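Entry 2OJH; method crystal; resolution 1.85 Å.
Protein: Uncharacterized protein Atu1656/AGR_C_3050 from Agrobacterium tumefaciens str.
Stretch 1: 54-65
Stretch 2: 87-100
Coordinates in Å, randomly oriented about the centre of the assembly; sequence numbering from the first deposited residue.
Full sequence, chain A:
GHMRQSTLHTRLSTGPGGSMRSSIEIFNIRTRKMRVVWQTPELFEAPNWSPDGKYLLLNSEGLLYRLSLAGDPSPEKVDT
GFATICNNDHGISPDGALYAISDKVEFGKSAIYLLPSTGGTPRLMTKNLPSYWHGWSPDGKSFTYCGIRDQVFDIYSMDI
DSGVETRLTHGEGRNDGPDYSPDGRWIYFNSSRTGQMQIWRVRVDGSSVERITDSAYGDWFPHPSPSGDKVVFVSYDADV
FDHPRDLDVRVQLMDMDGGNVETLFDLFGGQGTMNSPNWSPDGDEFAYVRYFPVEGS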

# COMPACT_ATOMS: atom_id res chain seq x y z
N LYS A 54 -2.65 -11.09 13.76
CA LYS A 54 -2.61 -10.56 15.11
C LYS A 54 -2.31 -9.08 15.31
O LYS A 54 -2.58 -8.53 16.39
N TYR A 55 -1.69 -8.43 14.32
CA TYR A 55 -1.39 -7.02 14.48
C TYR A 55 -1.44 -6.23 13.18
O TYR A 55 -1.37 -6.79 12.08
N LEU A 56 -1.56 -4.91 13.33
CA LEU A 56 -1.39 -4.00 12.21
C LEU A 56 -0.04 -3.31 12.29
O LEU A 56 0.45 -3.00 13.39
N LEU A 57 0.54 -3.07 11.11
CA LEU A 57 1.79 -2.32 10.99
C LEU A 57 1.52 -0.96 10.35
O LEU A 57 1.04 -0.86 9.19
N LEU A 58 1.78 0.10 11.11
CA LEU A 58 1.50 1.48 10.68
C LEU A 58 2.79 2.32 10.71
O LEU A 58 3.71 2.03 11.47
N ASN A 59 2.82 3.40 9.94
CA ASN A 59 3.87 4.39 10.18
C ASN A 59 3.32 5.70 10.74
O ASN A 59 2.17 6.10 10.47
N SER A 60 4.19 6.39 11.46
CA SER A 60 3.88 7.71 11.96
C SER A 60 5.17 8.50 12.16
O SER A 60 6.07 8.09 12.91
N GLU A 61 5.24 9.64 11.47
CA GLU A 61 6.35 10.59 11.62
C GLU A 61 7.71 9.92 11.40
O GLU A 61 8.66 10.17 12.14
N GLY A 62 7.76 9.05 10.39
CA GLY A 62 9.00 8.38 9.98
C GLY A 62 9.36 7.08 10.68
O GLY A 62 10.36 6.43 10.32
N LEU A 63 8.56 6.69 11.67
CA LEU A 63 8.79 5.49 12.45
C LEU A 63 7.73 4.44 12.21
O LEU A 63 6.60 4.78 11.80
N LEU A 64 8.06 3.17 12.44
CA LEU A 64 7.08 2.10 12.27
C LEU A 64 6.56 1.61 13.62
O LEU A 64 7.34 1.50 14.57
N TYR A 65 5.28 1.25 13.66
CA TYR A 65 4.65 0.76 14.89
C TYR A 65 3.76 -0.47 14.67
O TYR A 65 3.01 -0.54 13.68
N ASN A 87 8.51 6.20 5.04
CA ASN A 87 7.31 6.80 4.50
C ASN A 87 6.16 5.78 4.55
O ASN A 87 6.29 4.75 5.23
N ASN A 88 5.08 6.04 3.82
CA ASN A 88 3.85 5.23 3.91
C ASN A 88 3.84 3.92 3.13
O ASN A 88 2.80 3.27 3.05
N ASP A 89 4.99 3.55 2.56
CA ASP A 89 5.08 2.43 1.61
C ASP A 89 5.93 1.36 2.24
O ASP A 89 7.15 1.48 2.28
N HIS A 90 5.28 0.32 2.75
CA HIS A 90 5.96 -0.68 3.57
C HIS A 90 5.10 -1.93 3.58
O HIS A 90 3.95 -1.89 3.20
N GLY A 91 5.61 -3.06 4.03
CA GLY A 91 4.79 -4.25 3.97
C GLY A 91 5.45 -5.36 4.73
O GLY A 91 6.53 -5.16 5.30
N ILE A 92 4.76 -6.49 4.78
CA ILE A 92 5.18 -7.65 5.59
C ILE A 92 5.22 -8.86 4.66
O ILE A 92 4.34 -9.01 3.76
N SER A 93 6.25 -9.68 4.78
CA SER A 93 6.44 -10.82 3.90
C SER A 93 5.38 -11.87 4.23
O SER A 93 4.91 -11.92 5.37
N PRO A 94 5.02 -12.73 3.26
CA PRO A 94 3.92 -13.67 3.48
C PRO A 94 4.19 -14.59 4.67
O PRO A 94 3.26 -14.96 5.40
N ASP A 95 5.45 -14.92 4.90
CA ASP A 95 5.76 -15.80 6.03
C ASP A 95 5.86 -15.02 7.34
O ASP A 95 6.07 -15.60 8.41
N GLY A 96 5.70 -13.70 7.26
CA GLY A 96 5.71 -12.85 8.44
C GLY A 96 7.05 -12.52 9.07
O GLY A 96 7.08 -11.76 10.05
N ALA A 97 8.16 -13.07 8.52
CA ALA A 97 9.49 -12.87 9.11
C ALA A 97 10.22 -11.59 8.71
O ALA A 97 11.23 -11.25 9.34
N LEU A 98 9.74 -10.89 7.67
CA LEU A 98 10.42 -9.68 7.18
C LEU A 98 9.48 -8.53 6.98
O LEU A 98 8.33 -8.72 6.60
N TYR A 99 10.02 -7.33 7.21
CA TYR A 99 9.37 -6.08 6.83
C TYR A 99 10.13 -5.46 5.66
O TYR A 99 11.35 -5.56 5.56
N ALA A 100 9.39 -4.79 4.79
CA ALA A 100 10.00 -3.97 3.77
C ALA A 100 9.58 -2.53 4.06
O ALA A 100 8.38 -2.26 4.33

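Two hairpins from one chain lay their side chains against each other, and no backbone hydrogen bond joins them. In stretch 1, Tyr-55, Leu-57, Asn-59 and Leu-64 point toward stretch 2, while the intervening Leu-56, Leu-58 and Ser-60 point away, the usual alternation of a strand.

Stretch 2 enters with Asn-87, which points away. In the p rotamer Asn-87 OD1 accepts from Asp-89 N at 3.0 Å, while Asn-87 O lies 3.5 Å from Asn-59 CG. Asn-88 leaves its backbone sideways, but in the m rotamer its end comes nearer, and Asn-88 OD1 accepts from Asn-59 ND2 at 2.7 Å with a nearly straight angle. Asp-89 points away and makes no contact.

His-90 points toward stretch 1 with chi1 p, and its NE2 donates to Asn-59 OD1 at 2.7 Å; its ND1 is satisfied elsewhere in the structure. Asn-59, also p, thus spends both ends of its amide on stretch 2, accepting from the histidine and donating to Asn-88, a pairing that fixes the orientation of the buried amide. The imidazole is packed as well as bonded: Leu-64 (m, t) sets CD2 over one face, 4.0 Å from the His-90 ring centroid, and Leu-57 O approaches the edge, 3.5 Å from His-90 CE1.

Gly-91 adds almost nothing to the contact, and a CB there would point away. Ile-92 (m, t) points back in and extends the apolar layer, with CG1 3.8 Å from Leu-57 CD2 and CD1 4.0 Å from Tyr-55 CE1.

The Ser-93 to Gly-96 type I turn stands clear of direct contact and is tied within stretch 2: Asp-95 OD1 accepts from Ser-93 OG at 2.8 Å and Ala-97 N at 3.1 Å. Gly-96, whose positive phi favours glycine, reaches across through water 1, which donates to Gly-96 O at 2.9 Å and lies 2.5 Å from Tyr-55 OH.

Leu-98 is out of reach, but Tyr-99 (chi1 m) points in and closes the packing. Leu-57 (t, p) places CD2 over the Tyr-99 ring face, 3.9 Å from the centroid and almost on the ring normal, while Leu-57 CD1 meets Tyr-99 CE2 at 3.8 Å. Leu-64 CD1 lies 4.2 Å from Tyr-99 CD2. Beyond these leucines, Tyr-99 OH and the OH of Tyr-55 (chi1 p) share a short 2.6 Å hydrogen bond. The rule is a leucine-centred apolar layer between two side-chain polar clusters, one built on amides and imidazole, the other on phenols and water.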

# COMPACT_ATOMS: atom_id res chain seq x y z
CB LYS A 54 -1.57 -11.32 15.91
CG LYS A 54 -1.93 -12.77 16.16
CD LYS A 54 -1.00 -13.33 17.21
CE LYS A 54 -1.54 -14.65 17.72
NZ LYS A 54 -0.84 -15.13 18.95
CB TYR A 55 -0.05 -6.81 15.16
CG TYR A 55 1.17 -7.24 14.37
CD1 TYR A 55 1.77 -6.36 13.46
CD2 TYR A 55 1.75 -8.51 14.55
CE1 TYR A 55 2.90 -6.74 12.74
CE2 TYR A 55 2.89 -8.88 13.83
CZ TYR A 55 3.45 -7.99 12.93
OH TYR A 55 4.58 -8.31 12.20
CB LEU A 56 -2.51 -2.93 12.16
CG LEU A 56 -3.95 -3.45 12.16
CD1 LEU A 56 -4.91 -2.27 12.30
CD2 LEU A 56 -4.29 -4.28 10.91
CB LEU A 57 2.84 -3.14 10.23
CG LEU A 57 4.26 -2.56 10.18
CD1 LEU A 57 4.96 -2.68 11.53
CD2 LEU A 57 5.05 -3.26 9.07
CB LEU A 58 0.52 2.16 11.65
CG LEU A 58 -1.00 1.90 11.70
CD1 LEU A 58 -1.80 2.63 10.66
CD2 LEU A 58 -1.38 0.41 11.81
CB ASN A 59 4.73 4.64 8.93
CG ASN A 59 3.91 5.13 7.76
OD1 ASN A 59 3.17 4.37 7.17
ND2 ASN A 59 4.04 6.41 7.45
CB SER A 60 3.11 7.60 13.28
OG SER A 60 2.82 8.89 13.80
CB GLU A 61 6.28 11.30 12.98
CG GLU A 61 4.94 11.96 13.28
CD GLU A 61 4.65 13.18 12.41
OE1 GLU A 61 5.62 13.76 11.84
OE2 GLU A 61 3.47 13.59 12.29
CB LEU A 63 8.85 5.82 13.94
CG LEU A 63 10.00 6.76 14.38
CD1 LEU A 63 9.88 7.01 15.88
CD2 LEU A 63 11.38 6.18 14.07
CB LEU A 64 7.69 0.89 11.55
CG LEU A 64 7.82 0.83 10.05
CD1 LEU A 64 8.30 -0.58 9.76
CD2 LEU A 64 6.48 1.07 9.38
CB TYR A 65 3.77 1.86 15.50
CG TYR A 65 4.51 3.09 15.92
CD1 TYR A 65 4.77 4.11 15.02
CD2 TYR A 65 4.92 3.26 17.24
CE1 TYR A 65 5.46 5.27 15.40
CE2 TYR A 65 5.59 4.43 17.64
CZ TYR A 65 5.86 5.42 16.71
OH TYR A 65 6.52 6.57 17.08
CB ASN A 87 7.57 7.39 3.10
CG ASN A 87 7.97 6.31 2.07
OD1 ASN A 87 7.47 5.18 2.11
ND2 ASN A 87 8.84 6.70 1.10
CB ASN A 88 2.65 6.00 3.40
CG ASN A 88 2.27 7.14 4.29
OD1 ASN A 88 3.02 7.54 5.21
ND2 ASN A 88 1.08 7.69 4.03
CB ASP A 89 5.70 2.92 0.29
CG ASP A 89 4.96 4.08 -0.33
OD1 ASP A 89 3.70 4.12 -0.35
OD2 ASP A 89 5.65 4.98 -0.87
CB HIS A 90 6.20 -0.18 5.01
CG HIS A 90 5.00 0.46 5.67
ND1 HIS A 90 3.95 -0.28 6.19
CD2 HIS A 90 4.70 1.76 5.91
CE1 HIS A 90 3.04 0.54 6.69
NE2 HIS A 90 3.48 1.78 6.54
CB ILE A 92 4.20 -7.89 6.76
CG1 ILE A 92 3.97 -6.62 7.61
CG2 ILE A 92 4.68 -9.01 7.67
CD1 ILE A 92 2.89 -6.83 8.71
CB SER A 93 7.83 -11.43 4.10
OG SER A 93 7.92 -11.92 5.42
CB PRO A 94 3.89 -14.47 2.17
CG PRO A 94 4.43 -13.52 1.13
CD PRO A 94 5.58 -12.85 1.90
CB ASP A 95 7.00 -16.66 5.74
CG ASP A 95 8.31 -15.88 5.84
OD1 ASP A 95 8.30 -14.64 5.85
OD2 ASP A 95 9.38 -16.53 5.92
CB ALA A 97 10.40 -14.11 8.84
CB LEU A 98 11.11 -9.93 5.83
CG LEU A 98 12.27 -10.93 5.79
CD1 LEU A 98 12.75 -11.08 4.37
CD2 LEU A 98 13.47 -10.58 6.72
CB TYR A 99 9.38 -5.09 8.00
CG TYR A 99 8.53 -5.44 9.20
CD1 TYR A 99 7.53 -6.42 9.14
CD2 TYR A 99 8.67 -4.73 10.39
CE1 TYR A 99 6.74 -6.73 10.26
CE2 TYR A 99 7.89 -5.03 11.52
CZ TYR A 99 6.92 -6.02 11.45
OH TYR A 99 6.15 -6.30 12.55
CB ALA A 100 9.54 -4.41 2.41
O HOH W 1 4.85 -10.74 11.55